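Local structure of type IV secretion system protein VirB11 (Brucella suis, 2GZA) at residues E175-G187 with L320-V332. The protein hydrolyses ATP as a cytoplasmic hexameric ATPase of the VirB type IV secretion system, a virulence apparatus. Numbering follows the deposited sequence.
Sequences ERVIVVAGETGSG and LVVDVVVHVHNGV. With SO4 (sulfate ion), chain F.
Asp323, meeting Arg176 and Val177 just ahead of strand 324-331, shows how one carboxylate can join two chain segments where a parallel ladder begins. Its CB packs against Arg176 CB. With CG anti to the carbonyl carbon (chi1 -66°), the carboxylate reaches the residues just ahead of strand 178-182. There OD2 accepts a hydrogen bond from Val177 N (2.9 Å, 166° at the hydrogen), using its anti lone pair. OD2 also lies 3.9 Å from Arg176 NH1, well out of the guanidinium plane, a long pairing of charges alone; Arg176 NH2 hydrogen-bonds to Leu174 O. OD1 turns to a salt bridge with Lys350. From here strands 178-182 and 324-331 run parallel, neighbours in the P-loop NTPase core of the VirB11 family; Val179 N hydrogen-bonds to Val324 O at 2.9 Å. On one face Ile178 CG2 lies alongside Val326 CG2 at 3.9 Å, covered by helix 164-173; on the other Ala181 CB meets Val325 CG1, with helix 289-300 beyond. Strand 178-182 then leads into the loop predicted to bind ATP, consistent with a Walker A P-loop, where Ser186 OG donates to Glu183 O (2.6 Å) and Gly185 N to O3 of a sulfate, probably from the crystallisation liquor, which Lys188 NZ also hydrogen-bonds.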
ATOM      1  N   GLU C 175      17.888  35.458   4.515  1.00 37.54           N
ATOM      2  CA  GLU C 175      17.370  34.338   5.303  1.00 37.93           C
ATOM      3  C   GLU C 175      16.870  33.154   4.474  1.00 37.46           C
ATOM      4  O   GLU C 175      15.931  32.470   4.864  1.00 37.57           O
ATOM      5  CB  GLU C 175      16.294  34.824   6.285  1.00 38.25           C
ATOM      6  CG  GLU C 175      16.841  35.807   7.314  1.00 40.77           C
ATOM      7  CD  GLU C 175      15.758  36.482   8.130  1.00 44.08           C
ATOM      8  OE1 GLU C 175      14.562  36.368   7.764  1.00 45.29           O
ATOM      9  OE2 GLU C 175      16.109  37.126   9.142  1.00 45.31           O
ATOM     10  N   ARG C 176      17.510  32.913   3.335  1.00 37.06           N
ATOM     11  CA  ARG C 176      17.234  31.725   2.530  1.00 36.65           C
ATOM     12  C   ARG C 176      17.715  30.481   3.258  1.00 36.07           C
ATOM     13  O   ARG C 176      18.740  30.512   3.936  1.00 36.31           O
ATOM     14  CB  ARG C 176      17.948  31.790   1.169  1.00 36.75           C
ATOM     15  CG  ARG C 176      17.649  32.998   0.293  1.00 37.67           C
ATOM     16  CD  ARG C 176      16.181  33.128  -0.071  1.00 39.12           C
ATOM     17  NE  ARG C 176      15.474  33.967   0.899  1.00 41.22           N
ATOM     18  CZ  ARG C 176      14.155  33.978   1.078  1.00 41.85           C
ATOM     19  NH1 ARG C 176      13.375  33.185   0.356  1.00 41.60           N
ATOM     20  NH2 ARG C 176      13.619  34.777   1.989  1.00 41.98           N
ATOM     21  N   VAL C 177      16.980  29.387   3.111  1.00 35.27           N
ATOM     22  CA  VAL C 177      17.411  28.103   3.649  1.00 34.32           C
ATOM     23  C   VAL C 177      18.486  27.548   2.727  1.00 33.80           C
ATOM     24  O   VAL C 177      18.257  27.362   1.529  1.00 33.65           O
ATOM     25  CB  VAL C 177      16.244  27.109   3.771  1.00 34.29           C
ATOM     26  CG1 VAL C 177      16.747  25.740   4.220  1.00 34.35           C
ATOM     27  CG2 VAL C 177      15.208  27.638   4.724  1.00 33.37           C
ATOM     28  N   ILE C 178      19.664  27.305   3.288  1.00 33.22           N
ATOM     29  CA  ILE C 178      20.833  26.911   2.506  1.00 32.44           C
ATOM     30  C   ILE C 178      21.360  25.558   2.951  1.00 32.17           C
ATOM     31  O   ILE C 178      21.623  25.337   4.137  1.00 31.98           O
ATOM     32  CB  ILE C 178      21.961  27.966   2.595  1.00 32.34           C
ATOM     33  CG1 ILE C 178      21.450  29.330   2.133  1.00 32.01           C
ATOM     34  CG2 ILE C 178      23.181  27.529   1.767  1.00 32.24           C
ATOM     35  CD1 ILE C 178      22.265  30.506   2.643  1.00 32.25           C
ATOM     36  N   VAL C 179      21.502  24.658   1.984  1.00 31.87           N
ATOM     37  CA  VAL C 179      22.125  23.355   2.199  1.00 31.80           C
ATOM     38  C   VAL C 179      23.502  23.324   1.532  1.00 31.79           C
ATOM     39  O   VAL C 179      23.618  23.490   0.324  1.00 31.71           O
ATOM     40  CB  VAL C 179      21.261  22.182   1.632  1.00 31.78           C
ATOM     41  CG1 VAL C 179      21.981  20.839   1.809  1.00 31.38           C
ATOM     42  CG2 VAL C 179      19.892  22.140   2.286  1.00 31.22           C
ATOM     43  N   VAL C 180      24.542  23.126   2.326  1.00 31.96           N
ATOM     44  CA  VAL C 180      25.893  22.980   1.792  1.00 32.31           C
ATOM     45  C   VAL C 180      26.146  21.507   1.454  1.00 32.65           C
ATOM     46  O   VAL C 180      26.128  20.649   2.331  1.00 32.60           O
ATOM     47  CB  VAL C 180      26.951  23.517   2.777  1.00 32.19           C
ATOM     48  CG1 VAL C 180      28.356  23.292   2.239  1.00 32.49           C
ATOM     49  CG2 VAL C 180      26.710  24.999   3.046  1.00 32.04           C
ATOM     50  N   ALA C 181      26.351  21.217   0.178  1.00 33.14           N
ATOM     51  CA  ALA C 181      26.522  19.843  -0.262  1.00 33.88           C
ATOM     52  C   ALA C 181      27.935  19.561  -0.736  1.00 34.47           C
ATOM     53  O   ALA C 181      28.678  20.467  -1.104  1.00 34.56           O
ATOM     54  CB  ALA C 181      25.516  19.495  -1.343  1.00 33.89           C
ATOM     55  N   GLY C 182      28.301  18.287  -0.731  1.00 35.15           N
ATOM     56  CA  GLY C 182      29.616  17.870  -1.196  1.00 36.12           C
ATOM     57  C   GLY C 182      29.942  16.472  -0.733  1.00 36.78           C
ATOM     58  O   GLY C 182      29.260  15.931   0.129  1.00 36.71           O
ATOM     59  N   GLU C 183      30.981  15.865  -1.296  1.00 37.58           N
ATOM     60  CA  GLU C 183      31.421  14.581  -0.754  1.00 38.45           C
ATOM     61  C   GLU C 183      32.117  14.800   0.582  1.00 38.67           C
ATOM     62  O   GLU C 183      32.437  15.928   0.952  1.00 38.69           O
ATOM     63  CB  GLU C 183      32.297  13.786  -1.725  1.00 38.40           C
ATOM     64  CG  GLU C 183      33.780  14.112  -1.680  1.00 39.25           C
ATOM     65  CD  GLU C 183      34.595  13.289  -2.677  1.00 39.91           C
ATOM     66  OE1 GLU C 183      34.050  12.326  -3.258  1.00 39.91           O
ATOM     67  OE2 GLU C 183      35.787  13.610  -2.876  1.00 40.27           O
ATOM     68  N   THR C 184      32.328  13.724   1.326  1.00 39.16           N
ATOM     69  CA  THR C 184      32.999  13.847   2.615  1.00 39.49           C
ATOM     70  C   THR C 184      34.428  14.344   2.445  1.00 39.56           C
ATOM     71  O   THR C 184      35.171  13.904   1.557  1.00 39.65           O
ATOM     72  CB  THR C 184      33.010  12.538   3.428  1.00 39.57           C
ATOM     73  OG1 THR C 184      31.733  11.909   3.341  1.00 40.68           O
ATOM     74  CG2 THR C 184      33.315  12.821   4.903  1.00 39.42           C
ATOM     75  N   GLY C 185      34.792  15.275   3.315  1.00 39.61           N
ATOM     76  CA  GLY C 185      36.103  15.887   3.301  1.00 39.61           C
ATOM     77  C   GLY C 185      36.254  16.936   2.226  1.00 39.60           C
ATOM     78  O   GLY C 185      37.374  17.247   1.829  1.00 39.95           O
ATOM     79  N   SER C 186      35.134  17.478   1.745  1.00 39.39           N
ATOM     80  CA  SER C 186      35.182  18.467   0.675  1.00 39.32           C
ATOM     81  C   SER C 186      35.205  19.890   1.230  1.00 39.26           C
ATOM     82  O   SER C 186      35.348  20.854   0.477  1.00 39.47           O
ATOM     83  CB  SER C 186      34.006  18.294  -0.281  1.00 39.17           C
ATOM     84  OG  SER C 186      32.776  18.459   0.407  1.00 39.52           O
ATOM     85  N   GLY C 187      35.063  20.014   2.544  1.00 39.02           N
ATOM     86  CA  GLY C 187      35.110  21.312   3.208  1.00 38.77           C
ATOM     87  C   GLY C 187      33.752  21.958   3.434  1.00 38.80           C
ATOM     88  O   GLY C 187      33.654  23.183   3.535  1.00 38.96           O
ATOM     89  N   LEU C 320       9.855  23.356  -1.466  1.00 34.02           N
ATOM     90  CA  LEU C 320       9.178  24.448  -0.780  1.00 33.93           C
ATOM     91  C   LEU C 320      10.015  25.015   0.352  1.00 33.83           C
ATOM     92  O   LEU C 320       9.879  26.184   0.711  1.00 34.18           O
ATOM     93  CB  LEU C 320       7.834  23.969  -0.246  1.00 34.07           C
ATOM     94  CG  LEU C 320       6.737  23.771  -1.291  1.00 34.52           C
ATOM     95  CD1 LEU C 320       5.559  23.075  -0.671  1.00 34.61           C
ATOM     96  CD2 LEU C 320       6.304  25.092  -1.915  1.00 34.76           C
ATOM     97  N   VAL C 321      10.893  24.182   0.889  1.00 33.60           N
ATOM     98  CA  VAL C 321      11.623  24.471   2.110  1.00 33.46           C
ATOM     99  C   VAL C 321      13.081  24.853   1.836  1.00 33.42           C
ATOM    100  O   VAL C 321      13.634  25.717   2.511  1.00 33.68           O
ATOM    101  CB  VAL C 321      11.520  23.255   3.057  1.00 33.30           C
ATOM    102  CG1 VAL C 321      12.738  23.126   3.953  1.00 33.80           C
ATOM    103  CG2 VAL C 321      10.246  23.339   3.859  1.00 33.50           C
ATOM    104  N   VAL C 322      13.696  24.219   0.845  1.00 33.27           N
ATOM    105  CA  VAL C 322      15.120  24.423   0.562  1.00 33.27           C
ATOM    106  C   VAL C 322      15.299  25.413  -0.572  1.00 33.23           C
ATOM    107  O   VAL C 322      14.909  25.139  -1.704  1.00 33.34           O
ATOM    108  CB  VAL C 322      15.862  23.084   0.216  1.00 33.23           C
ATOM    109  CG1 VAL C 322      17.309  23.353  -0.171  1.00 33.25           C
ATOM    110  CG2 VAL C 322      15.812  22.113   1.388  1.00 32.65           C
ATOM    111  N   ASP C 323      15.899  26.555  -0.264  1.00 33.17           N
ATOM    112  CA  ASP C 323      16.041  27.638  -1.230  1.00 33.15           C
ATOM    113  C   ASP C 323      17.294  27.481  -2.080  1.00 33.31           C
ATOM    114  O   ASP C 323      17.240  27.612  -3.305  1.00 33.32           O
ATOM    115  CB  ASP C 323      16.052  28.993  -0.526  1.00 33.15           C
ATOM    116  CG  ASP C 323      14.729  29.314   0.128  1.00 33.50           C
ATOM    117  OD1 ASP C 323      13.698  29.237  -0.572  1.00 33.29           O
ATOM    118  OD2 ASP C 323      14.726  29.640   1.340  1.00 33.50           O
ATOM    119  N   VAL C 324      18.422  27.206  -1.430  1.00 33.18           N
ATOM    120  CA  VAL C 324      19.703  27.145  -2.113  1.00 32.99           C
ATOM    121  C   VAL C 324      20.447  25.867  -1.742  1.00 33.28           C
ATOM    122  O   VAL C 324      20.449  25.453  -0.589  1.00 33.36           O
ATOM    123  CB  VAL C 324      20.582  28.386  -1.787  1.00 33.01           C
ATOM    124  CG1 VAL C 324      21.927  28.312  -2.496  1.00 32.43           C
ATOM    125  CG2 VAL C 324      19.864  29.679  -2.155  1.00 32.28           C
ATOM    126  N   VAL C 325      21.061  25.233  -2.736  1.00 33.49           N
ATOM    127  CA  VAL C 325      21.997  24.138  -2.500  1.00 33.77           C
ATOM    128  C   VAL C 325      23.343  24.516  -3.113  1.00 34.31           C
ATOM    129  O   VAL C 325      23.438  24.737  -4.324  1.00 34.31           O
ATOM    130  CB  VAL C 325      21.517  22.781  -3.111  1.00 33.86           C
ATOM    131  CG1 VAL C 325      22.547  21.671  -2.860  1.00 33.20           C
ATOM    132  CG2 VAL C 325      20.162  22.370  -2.563  1.00 33.62           C
ATOM    133  N   VAL C 326      24.373  24.600  -2.277  1.00 34.79           N
ATOM    134  CA  VAL C 326      25.729  24.879  -2.745  1.00 35.44           C
ATOM    135  C   VAL C 326      26.539  23.597  -2.712  1.00 35.97           C
ATOM    136  O   VAL C 326      26.706  23.002  -1.654  1.00 35.87           O
ATOM    137  CB  VAL C 326      26.460  25.901  -1.857  1.00 35.59           C
ATOM    138  CG1 VAL C 326      27.648  26.499  -2.611  1.00 35.29           C
ATOM    139  CG2 VAL C 326      25.513  26.989  -1.371  1.00 35.61           C
ATOM    140  N   HIS C 327      27.038  23.167  -3.866  1.00 36.87           N
ATOM    141  CA  HIS C 327      27.826  21.942  -3.927  1.00 37.94           C
ATOM    142  C   HIS C 327      29.311  22.230  -3.992  1.00 38.70           C
ATOM    143  O   HIS C 327      29.762  22.982  -4.842  1.00 38.78           O
ATOM    144  CB  HIS C 327      27.406  21.056  -5.097  1.00 38.00           C
ATOM    145  CG  HIS C 327      28.226  19.808  -5.232  1.00 38.60           C
ATOM    146  ND1 HIS C 327      28.161  18.776  -4.324  1.00 39.29           N
ATOM    147  CD2 HIS C 327      29.140  19.433  -6.160  1.00 39.21           C
ATOM    148  CE1 HIS C 327      28.996  17.816  -4.691  1.00 39.24           C
ATOM    149  NE2 HIS C 327      29.601  18.190  -5.802  1.00 39.12           N
ATOM    150  N   VAL C 328      30.064  21.622  -3.085  1.00 39.95           N
ATOM    151  CA  VAL C 328      31.521  21.758  -3.066  1.00 41.23           C
ATOM    152  C   VAL C 328      32.195  20.509  -3.619  1.00 42.28           C
ATOM    153  O   VAL C 328      31.806  19.387  -3.295  1.00 42.46           O
ATOM    154  CB  VAL C 328      32.078  22.009  -1.650  1.00 41.12           C
ATOM    155  CG1 VAL C 328      33.542  22.414  -1.735  1.00 41.49           C
ATOM    156  CG2 VAL C 328      31.292  23.079  -0.932  1.00 40.80           C
ATOM    157  N   HIS C 329      33.220  20.718  -4.451  1.00 43.81           N
ATOM    158  CA  HIS C 329      34.035  19.617  -4.950  1.00 45.35           C
ATOM    159  C   HIS C 329      35.510  19.816  -4.662  1.00 46.24           C
ATOM    160  O   HIS C 329      36.029  20.926  -4.768  1.00 46.31           O
ATOM    161  CB  HIS C 329      33.866  19.366  -6.438  1.00 45.45           C
ATOM    162  CG  HIS C 329      34.830  18.352  -6.978  1.00 46.82           C
ATOM    163  ND1 HIS C 329      35.759  18.644  -7.954  1.00 48.00           N
ATOM    164  CD2 HIS C 329      35.037  17.056  -6.644  1.00 47.61           C
ATOM    165  CE1 HIS C 329      36.474  17.564  -8.223  1.00 48.40           C
ATOM    166  NE2 HIS C 329      36.059  16.588  -7.436  1.00 48.38           N
ATOM    167  N   ASN C 330      36.186  18.731  -4.297  1.00 47.42           N
ATOM    168  CA  ASN C 330      37.641  18.775  -4.148  1.00 48.57           C
ATOM    169  C   ASN C 330      38.272  18.622  -5.512  1.00 49.15           C
ATOM    170  O   ASN C 330      38.286  17.564  -6.050  1.00 49.09           O
ATOM    171  CB  ASN C 330      38.160  17.644  -3.243  1.00 48.70           C
ATOM    172  CG  ASN C 330      38.583  18.127  -1.858  1.00 49.45           C
ATOM    173  OD1 ASN C 330      38.168  19.189  -1.393  1.00 50.70           O
ATOM    174  ND2 ASN C 330      39.416  17.334  -1.190  1.00 50.05           N
ATOM    175  N   GLY C 331      38.818  19.662  -6.122  1.00 49.97           N
ATOM    176  CA  GLY C 331      39.471  19.411  -7.413  1.00 51.21           C
ATOM    177  C   GLY C 331      40.835  18.798  -7.209  1.00 52.00           C
ATOM    178  O   GLY C 331      41.821  19.527  -7.331  1.00 52.10           O
ATOM    179  N   VAL C 332      40.950  17.492  -6.814  1.00 52.78           N
ATOM    180  CA  VAL C 332      42.311  16.913  -6.783  1.00 53.39           C
ATOM    181  C   VAL C 332      42.514  16.076  -8.039  1.00 53.73           C
ATOM    182  O   VAL C 332      43.627  15.972  -8.561  1.00 53.85           O
ATOM    183  CB  VAL C 332      42.639  16.136  -5.470  1.00 53.44           C
ATOM    184  CG1 VAL C 332      44.065  15.562  -5.497  1.00 53.36           C
ATOM    185  CG2 VAL C 332      42.477  17.058  -4.254  1.00 53.53           C
TER
HETATM  186  S   SO4 F3001      33.124  17.961   5.512  1.00 54.43           S
HETATM  187  O1  SO4 F3001      33.999  19.024   5.990  1.00 53.80           O
HETATM  188  O2  SO4 F3001      32.826  18.197   4.104  1.00 54.29           O
HETATM  189  O3  SO4 F3001      33.773  16.658   5.652  1.00 54.55           O
HETATM  190  O4  SO4 F3001      31.889  17.938   6.290  1.00 54.42           O